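Local coordinates for protein cellulose hydrolase (Bacillus licheniformis, PDB 4YZT) that hydrolyses internal beta-1,4-glucosidic bonds of cellulose as a tri-modular family 5 endoglucanase, at residues A[230-241]-A[279-289]. Residues are numbered along the deposited sequence; the frame is centred on the assembly and turned at random.
Sequences YVSNWWGRTTWG and EKHSKWLYHDT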
ATOM      1  N   TYR A 230       3.170  -9.895   5.259  1.00  9.71           N
ATOM      2  CA  TYR A 230       1.750  -9.873   4.937  1.00 10.26           C
ATOM      3  C   TYR A 230       1.474  -8.817   3.858  1.00 10.41           C
ATOM      4  O   TYR A 230       0.811  -9.118   2.855  1.00 12.29           O
ATOM      5  CB  TYR A 230       0.847  -9.604   6.166  1.00 11.82           C
ATOM      6  CG  TYR A 230      -0.519  -9.173   5.677  1.00 10.61           C
ATOM      7  CD1 TYR A 230      -1.340 -10.061   4.968  1.00  8.98           C
ATOM      8  CD2 TYR A 230      -0.946  -7.850   5.818  1.00  8.40           C
ATOM      9  CE1 TYR A 230      -2.570  -9.656   4.457  1.00  8.99           C
ATOM     10  CE2 TYR A 230      -2.179  -7.431   5.303  1.00 10.13           C
ATOM     11  CZ  TYR A 230      -2.979  -8.337   4.626  1.00 11.32           C
ATOM     12  OH  TYR A 230      -4.191  -7.933   4.109  1.00 11.29           O
ATOM     13  N   VAL A 231       1.972  -7.592   4.043  1.00  9.43           N
ATOM     14  CA  VAL A 231       1.603  -6.531   3.107  1.00 10.00           C
ATOM     15  C   VAL A 231       2.154  -6.825   1.719  1.00 10.62           C
ATOM     16  O   VAL A 231       1.522  -6.472   0.723  1.00  9.04           O
ATOM     17  CB  VAL A 231       2.049  -5.111   3.588  1.00 14.36           C
ATOM     18  CG1 VAL A 231       1.427  -4.790   4.942  1.00 13.52           C
ATOM     19  CG2 VAL A 231       3.543  -4.975   3.652  1.00 11.95           C
ATOM     20  N   SER A 232       3.281  -7.531   1.657  1.00 11.78           N
ATOM     21  CA  SER A 232       3.916  -7.864   0.372  1.00 11.50           C
ATOM     22  C   SER A 232       3.605  -9.276  -0.144  1.00 10.91           C
ATOM     23  O   SER A 232       4.074  -9.670  -1.234  1.00 11.44           O
ATOM     24  CB  SER A 232       5.437  -7.715   0.480  1.00 10.63           C
ATOM     25  OG  SER A 232       5.796  -6.395   0.853  1.00 11.69           O
ATOM     26  N   ASN A 233       2.811 -10.023   0.620  1.00 11.34           N
ATOM     27  CA  ASN A 233       2.569 -11.456   0.367  1.00  9.05           C
ATOM     28  C   ASN A 233       3.887 -12.193   0.128  1.00  9.62           C
ATOM     29  O   ASN A 233       4.137 -12.732  -0.946  1.00 11.44           O
ATOM     30  CB  ASN A 233       1.617 -11.668  -0.813  1.00  9.76           C
ATOM     31  CG  ASN A 233       1.219 -13.131  -0.982  1.00 13.41           C
ATOM     32  OD1 ASN A 233       1.439 -13.952  -0.086  1.00 13.50           O
ATOM     33  ND2 ASN A 233       0.645 -13.465  -2.128  1.00 12.70           N
ATOM     34  N   TRP A 234       4.740 -12.170   1.145  1.00  9.29           N
ATOM     35  CA  TRP A 234       5.968 -12.959   1.128  1.00 10.05           C
ATOM     36  C   TRP A 234       5.777 -14.254   1.925  1.00 11.07           C
ATOM     37  O   TRP A 234       5.048 -14.274   2.914  1.00 10.45           O
ATOM     38  CB  TRP A 234       7.131 -12.155   1.724  1.00 11.82           C
ATOM     39  CG  TRP A 234       7.769 -11.146   0.797  1.00 11.73           C
ATOM     40  CD1 TRP A 234       7.244 -10.626  -0.343  1.00 10.54           C
ATOM     41  CD2 TRP A 234       9.071 -10.562   0.944  1.00 12.10           C
ATOM     42  NE1 TRP A 234       8.135  -9.745  -0.918  1.00 10.66           N
ATOM     43  CE2 TRP A 234       9.268  -9.695  -0.146  1.00 11.87           C
ATOM     44  CE3 TRP A 234      10.099 -10.707   1.887  1.00 14.89           C
ATOM     45  CZ2 TRP A 234      10.441  -8.961  -0.319  1.00 15.26           C
ATOM     46  CZ3 TRP A 234      11.260  -9.978   1.721  1.00 16.12           C
ATOM     47  CH2 TRP A 234      11.421  -9.112   0.624  1.00 16.31           C
ATOM     48  N   TRP A 235       6.461 -15.315   1.504  1.00 10.64           N
ATOM     49  CA  TRP A 235       6.533 -16.566   2.255  1.00 11.22           C
ATOM     50  C   TRP A 235       5.190 -17.177   2.640  1.00 12.00           C
ATOM     51  O   TRP A 235       5.077 -17.831   3.676  1.00 11.77           O
ATOM     52  CB  TRP A 235       7.378 -16.367   3.525  1.00 12.84           C
ATOM     53  CG  TRP A 235       8.736 -15.750   3.252  1.00 14.55           C
ATOM     54  CD1 TRP A 235       9.621 -16.115   2.291  1.00 13.27           C
ATOM     55  CD2 TRP A 235       9.352 -14.676   3.974  1.00 16.86           C
ATOM     56  NE1 TRP A 235      10.750 -15.335   2.355  1.00 13.33           N
ATOM     57  CE2 TRP A 235      10.604 -14.436   3.379  1.00 15.62           C
ATOM     58  CE3 TRP A 235       8.957 -13.882   5.056  1.00 17.73           C
ATOM     59  CZ2 TRP A 235      11.471 -13.435   3.834  1.00 14.82           C
ATOM     60  CZ3 TRP A 235       9.813 -12.898   5.505  1.00 16.83           C
ATOM     61  CH2 TRP A 235      11.058 -12.684   4.896  1.00 14.80           C
ATOM     62  N   GLY A 236       4.173 -16.964   1.810  1.00 12.15           N
ATOM     63  CA  GLY A 236       2.875 -17.568   2.039  1.00 13.88           C
ATOM     64  C   GLY A 236       2.044 -16.906   3.126  1.00 16.77           C
ATOM     65  O   GLY A 236       1.055 -17.491   3.580  1.00 11.60           O
ATOM     66  N   ARG A 237       2.406 -15.687   3.531  1.00 10.71           N
ATOM     67  CA  ARG A 237       1.636 -14.988   4.568  1.00 10.50           C
ATOM     68  C   ARG A 237       0.447 -14.264   3.934  1.00 12.97           C
ATOM     69  O   ARG A 237       0.475 -13.050   3.729  1.00 13.03           O
ATOM     70  CB  ARG A 237       2.526 -13.990   5.348  1.00 10.13           C
ATOM     71  CG  ARG A 237       1.885 -13.479   6.645  1.00 11.46           C
ATOM     72  CD  ARG A 237       2.865 -12.688   7.532  1.00  9.93           C
ATOM     73  NE  ARG A 237       2.266 -12.363   8.827  1.00 14.17           N
ATOM     74  CZ  ARG A 237       2.960 -12.044   9.920  1.00 14.75           C
ATOM     75  NH1 ARG A 237       4.290 -12.000   9.877  1.00 12.25           N
ATOM     76  NH2 ARG A 237       2.328 -11.779  11.066  1.00 12.90           N
ATOM     77  N   THR A 238      -0.601 -15.026   3.645  1.00 10.62           N
ATOM     78  CA  THR A 238      -1.690 -14.563   2.808  1.00 10.53           C
ATOM     79  C   THR A 238      -2.871 -13.978   3.573  1.00 12.90           C
ATOM     80  O   THR A 238      -3.810 -13.478   2.958  1.00 13.51           O
ATOM     81  CB  THR A 238      -2.229 -15.715   1.942  1.00 11.09           C
ATOM     82  OG1 THR A 238      -2.718 -16.760   2.794  1.00 13.61           O
ATOM     83  CG2 THR A 238      -1.135 -16.283   1.034  1.00 11.22           C
ATOM     84  N   THR A 239      -2.862 -14.068   4.903  1.00 12.51           N
ATOM     85  CA  THR A 239      -3.947 -13.465   5.683  1.00 12.10           C
ATOM     86  C   THR A 239      -3.418 -12.659   6.858  1.00 11.54           C
ATOM     87  O   THR A 239      -2.271 -12.831   7.271  1.00 10.76           O
ATOM     88  CB  THR A 239      -4.931 -14.519   6.235  1.00 12.65           C
ATOM     89  OG1 THR A 239      -4.227 -15.420   7.096  1.00 13.75           O
ATOM     90  CG2 THR A 239      -5.581 -15.290   5.095  1.00 13.87           C
ATOM     91  N   TRP A 240      -4.277 -11.804   7.402  1.00 11.66           N
ATOM     92  CA  TRP A 240      -3.931 -10.984   8.569  1.00 11.09           C
ATOM     93  C   TRP A 240      -5.169 -10.759   9.424  1.00 12.92           C
ATOM     94  O   TRP A 240      -6.275 -10.622   8.885  1.00 10.64           O
ATOM     95  CB  TRP A 240      -3.343  -9.631   8.133  1.00  9.57           C
ATOM     96  CG  TRP A 240      -2.898  -8.741   9.276  1.00 11.12           C
ATOM     97  CD1 TRP A 240      -1.646  -8.662   9.814  1.00 10.98           C
ATOM     98  CD2 TRP A 240      -3.706  -7.806  10.008  1.00 11.31           C
ATOM     99  NE1 TRP A 240      -1.627  -7.747  10.845  1.00 12.08           N
ATOM    100  CE2 TRP A 240      -2.872  -7.193  10.974  1.00 11.02           C
ATOM    101  CE3 TRP A 240      -5.050  -7.417   9.932  1.00  9.69           C
ATOM    102  CZ2 TRP A 240      -3.339  -6.213  11.872  1.00 12.86           C
ATOM    103  CZ3 TRP A 240      -5.519  -6.448  10.837  1.00 11.89           C
ATOM    104  CH2 TRP A 240      -4.661  -5.860  11.792  1.00 12.03           C
ATOM    105  N   GLY A 241      -4.989 -10.710  10.745  1.00 12.70           N
ATOM    106  CA  GLY A 241      -6.071 -10.354  11.648  1.00 14.18           C
ATOM    107  C   GLY A 241      -6.255 -11.137  12.937  1.00 14.41           C
ATOM    108  O   GLY A 241      -7.327 -11.072  13.540  1.00 14.76           O
ATOM    109  N   GLU A 279      -5.997 -10.994  -0.603  1.00 16.45           N
ATOM    110  CA  GLU A 279      -7.181 -11.531   0.058  1.00 18.77           C
ATOM    111  C   GLU A 279      -8.005 -10.365   0.597  1.00 18.08           C
ATOM    112  O   GLU A 279      -7.503  -9.544   1.368  1.00 16.88           O
ATOM    113  CB  GLU A 279      -6.802 -12.522   1.169  1.00 21.54           C
ATOM    114  CG  GLU A 279      -7.888 -13.563   1.474  1.00 26.33           C
ATOM    115  CD  GLU A 279      -8.482 -13.421   2.878  1.00 27.74           C
ATOM    116  OE1 GLU A 279      -8.237 -12.389   3.527  1.00 25.05           O
ATOM    117  OE2 GLU A 279      -9.181 -14.356   3.333  1.00 30.64           O
ATOM    118  N   LYS A 280      -9.254 -10.285   0.146  1.00 22.12           N
ATOM    119  CA  LYS A 280     -10.156  -9.179   0.452  1.00 21.70           C
ATOM    120  C   LYS A 280     -10.386  -8.905   1.919  1.00 16.07           C
ATOM    121  O   LYS A 280     -10.233  -7.782   2.367  1.00 15.53           O
ATOM    122  CB  LYS A 280     -11.522  -9.430  -0.173  1.00 23.98           C
ATOM    123  CG  LYS A 280     -11.851  -8.521  -1.312  1.00 28.50           C
ATOM    124  CD  LYS A 280     -13.180  -8.927  -1.949  1.00 26.66           C
ATOM    125  CE  LYS A 280     -13.197  -8.530  -3.387  1.00 26.39           C
ATOM    126  NZ  LYS A 280     -14.315  -9.198  -4.110  1.00 26.22           N
ATOM    127  N   HIS A 281     -10.829  -9.929   2.641  1.00 15.56           N
ATOM    128  CA  HIS A 281     -11.188  -9.750   4.042  1.00 14.44           C
ATOM    129  C   HIS A 281     -10.005  -9.217   4.841  1.00 13.18           C
ATOM    130  O   HIS A 281     -10.131  -8.260   5.591  1.00 12.86           O
ATOM    131  CB  HIS A 281     -11.676 -11.056   4.660  1.00 17.31           C
ATOM    132  CG  HIS A 281     -11.882 -10.956   6.136  1.00 17.49           C
ATOM    133  ND1 HIS A 281     -13.052 -10.483   6.689  1.00 18.97           N
ATOM    134  CD2 HIS A 281     -11.048 -11.209   7.173  1.00 18.31           C
ATOM    135  CE1 HIS A 281     -12.941 -10.478   8.006  1.00 18.98           C
ATOM    136  NE2 HIS A 281     -11.732 -10.907   8.325  1.00 17.94           N
ATOM    137  N   SER A 282      -8.849  -9.843   4.682  1.00 12.09           N
ATOM    138  CA  SER A 282      -7.666  -9.389   5.404  1.00 13.12           C
ATOM    139  C   SER A 282      -7.317  -7.965   5.014  1.00 10.50           C
ATOM    140  O   SER A 282      -7.022  -7.138   5.870  1.00  9.95           O
ATOM    141  CB  SER A 282      -6.483 -10.308   5.142  1.00 11.72           C
ATOM    142  OG  SER A 282      -6.717 -11.601   5.687  1.00 12.64           O
ATOM    143  N   LYS A 283      -7.342  -7.680   3.719  1.00 11.13           N
ATOM    144  CA  LYS A 283      -6.979  -6.346   3.250  1.00 12.60           C
ATOM    145  C   LYS A 283      -7.897  -5.266   3.831  1.00 13.79           C
ATOM    146  O   LYS A 283      -7.433  -4.209   4.265  1.00 13.30           O
ATOM    147  CB  LYS A 283      -7.007  -6.293   1.725  1.00 14.38           C
ATOM    148  CG  LYS A 283      -6.448  -4.998   1.151  1.00 16.06           C
ATOM    149  CD  LYS A 283      -7.054  -4.706  -0.222  1.00 19.95           C
ATOM    150  CE  LYS A 283      -6.620  -5.690  -1.283  1.00 22.11           C
ATOM    151  NZ  LYS A 283      -7.416  -5.473  -2.551  1.00 21.01           N
ATOM    152  N   TRP A 284      -9.201  -5.542   3.845  1.00 10.49           N
ATOM    153  CA  TRP A 284     -10.166  -4.578   4.369  1.00 10.80           C
ATOM    154  C   TRP A 284      -9.962  -4.383   5.869  1.00 10.79           C
ATOM    155  O   TRP A 284      -9.892  -3.252   6.358  1.00 12.07           O
ATOM    156  CB  TRP A 284     -11.603  -5.028   4.068  1.00 11.35           C
ATOM    157  CG  TRP A 284     -11.923  -5.063   2.586  1.00 12.84           C
ATOM    158  CD1 TRP A 284     -11.126  -4.632   1.566  1.00 10.77           C
ATOM    159  CD2 TRP A 284     -13.124  -5.561   1.975  1.00 12.04           C
ATOM    160  NE1 TRP A 284     -11.757  -4.826   0.359  1.00 11.86           N
ATOM    161  CE2 TRP A 284     -12.980  -5.403   0.579  1.00 12.23           C
ATOM    162  CE3 TRP A 284     -14.308  -6.124   2.471  1.00 12.98           C
ATOM    163  CZ2 TRP A 284     -13.979  -5.784  -0.329  1.00 13.46           C
ATOM    164  CZ3 TRP A 284     -15.305  -6.513   1.559  1.00 15.96           C
ATOM    165  CH2 TRP A 284     -15.128  -6.343   0.182  1.00 14.26           C
ATOM    166  N   LEU A 285      -9.848  -5.492   6.595  1.00 10.32           N
ATOM    167  CA  LEU A 285      -9.584  -5.454   8.037  1.00 13.90           C
ATOM    168  C   LEU A 285      -8.276  -4.720   8.390  1.00 13.26           C
ATOM    169  O   LEU A 285      -8.216  -3.970   9.362  1.00 13.07           O
ATOM    170  CB  LEU A 285      -9.549  -6.879   8.596  1.00 14.61           C
ATOM    171  CG  LEU A 285      -9.395  -7.011  10.116  1.00 13.84           C
ATOM    172  CD1 LEU A 285     -10.594  -6.359  10.824  1.00 12.11           C
ATOM    173  CD2 LEU A 285      -9.276  -8.466  10.511  1.00 12.63           C
ATOM    174  N   TYR A 286      -7.226  -4.969   7.620  1.00 11.47           N
ATOM    175  CA  TYR A 286      -5.941  -4.313   7.842  1.00 11.62           C
ATOM    176  C   TYR A 286      -6.070  -2.795   7.690  1.00 12.37           C
ATOM    177  O   TYR A 286      -5.630  -2.021   8.554  1.00 11.68           O
ATOM    178  CB  TYR A 286      -4.887  -4.866   6.874  1.00 12.42           C
ATOM    179  CG  TYR A 286      -3.500  -4.299   7.098  1.00 13.77           C
ATOM    180  CD1 TYR A 286      -3.093  -3.133   6.461  1.00 14.69           C
ATOM    181  CD2 TYR A 286      -2.603  -4.918   7.967  1.00 10.94           C
ATOM    182  CE1 TYR A 286      -1.831  -2.604   6.675  1.00 10.14           C
ATOM    183  CE2 TYR A 286      -1.345  -4.396   8.169  1.00  8.99           C
ATOM    184  CZ  TYR A 286      -0.971  -3.242   7.534  1.00 10.63           C
ATOM    185  OH  TYR A 286       0.287  -2.714   7.744  1.00 11.11           O
ATOM    186  N   HIS A 287      -6.693  -2.357   6.603  1.00 11.09           N
ATOM    187  CA  HIS A 287      -6.790  -0.922   6.366  1.00 11.71           C
ATOM    188  C   HIS A 287      -7.688  -0.242   7.404  1.00 12.00           C
ATOM    189  O   HIS A 287      -7.324   0.804   7.949  1.00 13.02           O
ATOM    190  CB  HIS A 287      -7.280  -0.646   4.948  1.00  8.90           C
ATOM    191  CG  HIS A 287      -6.213  -0.802   3.907  1.00 10.27           C
ATOM    192  ND1 HIS A 287      -5.839  -2.028   3.401  1.00  9.67           N
ATOM    193  CD2 HIS A 287      -5.429   0.116   3.287  1.00 11.72           C
ATOM    194  CE1 HIS A 287      -4.878  -1.862   2.508  1.00 13.41           C
ATOM    195  NE2 HIS A 287      -4.607  -0.571   2.421  1.00 15.29           N
ATOM    196  N   ASP A 288      -8.842  -0.829   7.706  1.00  9.51           N
ATOM    197  CA  ASP A 288      -9.725  -0.233   8.702  1.00 12.14           C
ATOM    198  C   ASP A 288      -9.053  -0.155  10.066  1.00 14.39           C
ATOM    199  O   ASP A 288      -9.152   0.854  10.760  1.00 12.25           O
ATOM    200  CB  ASP A 288     -11.034  -1.015   8.835  1.00 13.96           C
ATOM    201  CG  ASP A 288     -11.943  -0.426   9.895  1.00 17.65           C
ATOM    202  OD1 ASP A 288     -12.557   0.637   9.642  1.00 20.05           O
ATOM    203  OD2 ASP A 288     -12.030  -1.010  10.995  1.00 17.02           O
ATOM    204  N   THR A 289      -8.358  -1.226  10.438  1.00 14.48           N
ATOM    205  CA  THR A 289      -7.728  -1.288  11.749  1.00 14.75           C
ATOM    206  C   THR A 289      -6.606  -0.269  11.845  1.00 14.55           C
ATOM    207  O   THR A 289      -6.546   0.496  12.814  1.00 15.82           O
ATOM    208  CB  THR A 289      -7.168  -2.694  12.049  1.00 13.90           C
ATOM    209  OG1 THR A 289      -8.232  -3.653  11.974  1.00 15.36           O
ATOM    210  CG2 THR A 289      -6.545  -2.747  13.438  1.00 14.90           C
TER
HETATM  211  O   HOH W   1      -4.884  -9.406   1.980  1.00 14.34           O
HETATM  212  O   HOH W   2      -3.683 -11.622   1.208  1.00 20.96           O
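Tyr230 lies obliquely against Tyr286: the two side chains pass each other antiparallel, planes at 47°, with Tyr230 CE2 3.7 Å from Tyr286 CD2. Its hydroxyl ends beside the first turn of helix 280-296, where a water hydrogen-bonds both Tyr230 OH and the carbonyl oxygen of Glu279. Next along, Val231 sets CG1 3.7 Å from Tyr286 OH, the hydroxyl itself being bonded to the carbonyl of Ser226. The chain then leaves the short helix 228-231 through a Schellman motif at Asn233 and turns back to the N-terminus of the other helix. This is the (beta/alpha)8 barrel of a family 5 glycosidase; the loop follows strand 218-224, and the helix it meets follows strand 267-272. Thr238 O accepts a hydrogen bond from a second water, which in turn accepts one from Glu279 N. Thr239 brings CB to 3.5 Å from Ser282 OG, the hub of the polar contact. This OG accepts a nearly straight bond from Trp240 N (3.0 Å, 163°) and donates to Glu279 OE1. That carboxylate oxygen also caps the helix, taking Ser282 N on the opposite face of its plane. With CG anti to the backbone N (chi1 -177°), the Trp240 indole reaches along the helix and receives the edge of Tyr286 in a T-shaped pair, Tyr286 CD2 standing 3.7 Å above its centre. Trp240 CH2 meets Thr289 CG2 at the indole edge, while Trp240 CB sits over the centre of the Tyr230 ring. An alanine in place of Trp240 would keep the backbone bond to Ser282 but is likely to leave Tyr286 without the face it points into and open a gap beside Met249 of helix 243-261. Gly241 CA finally packs 3.9 Å from Leu285 CD2.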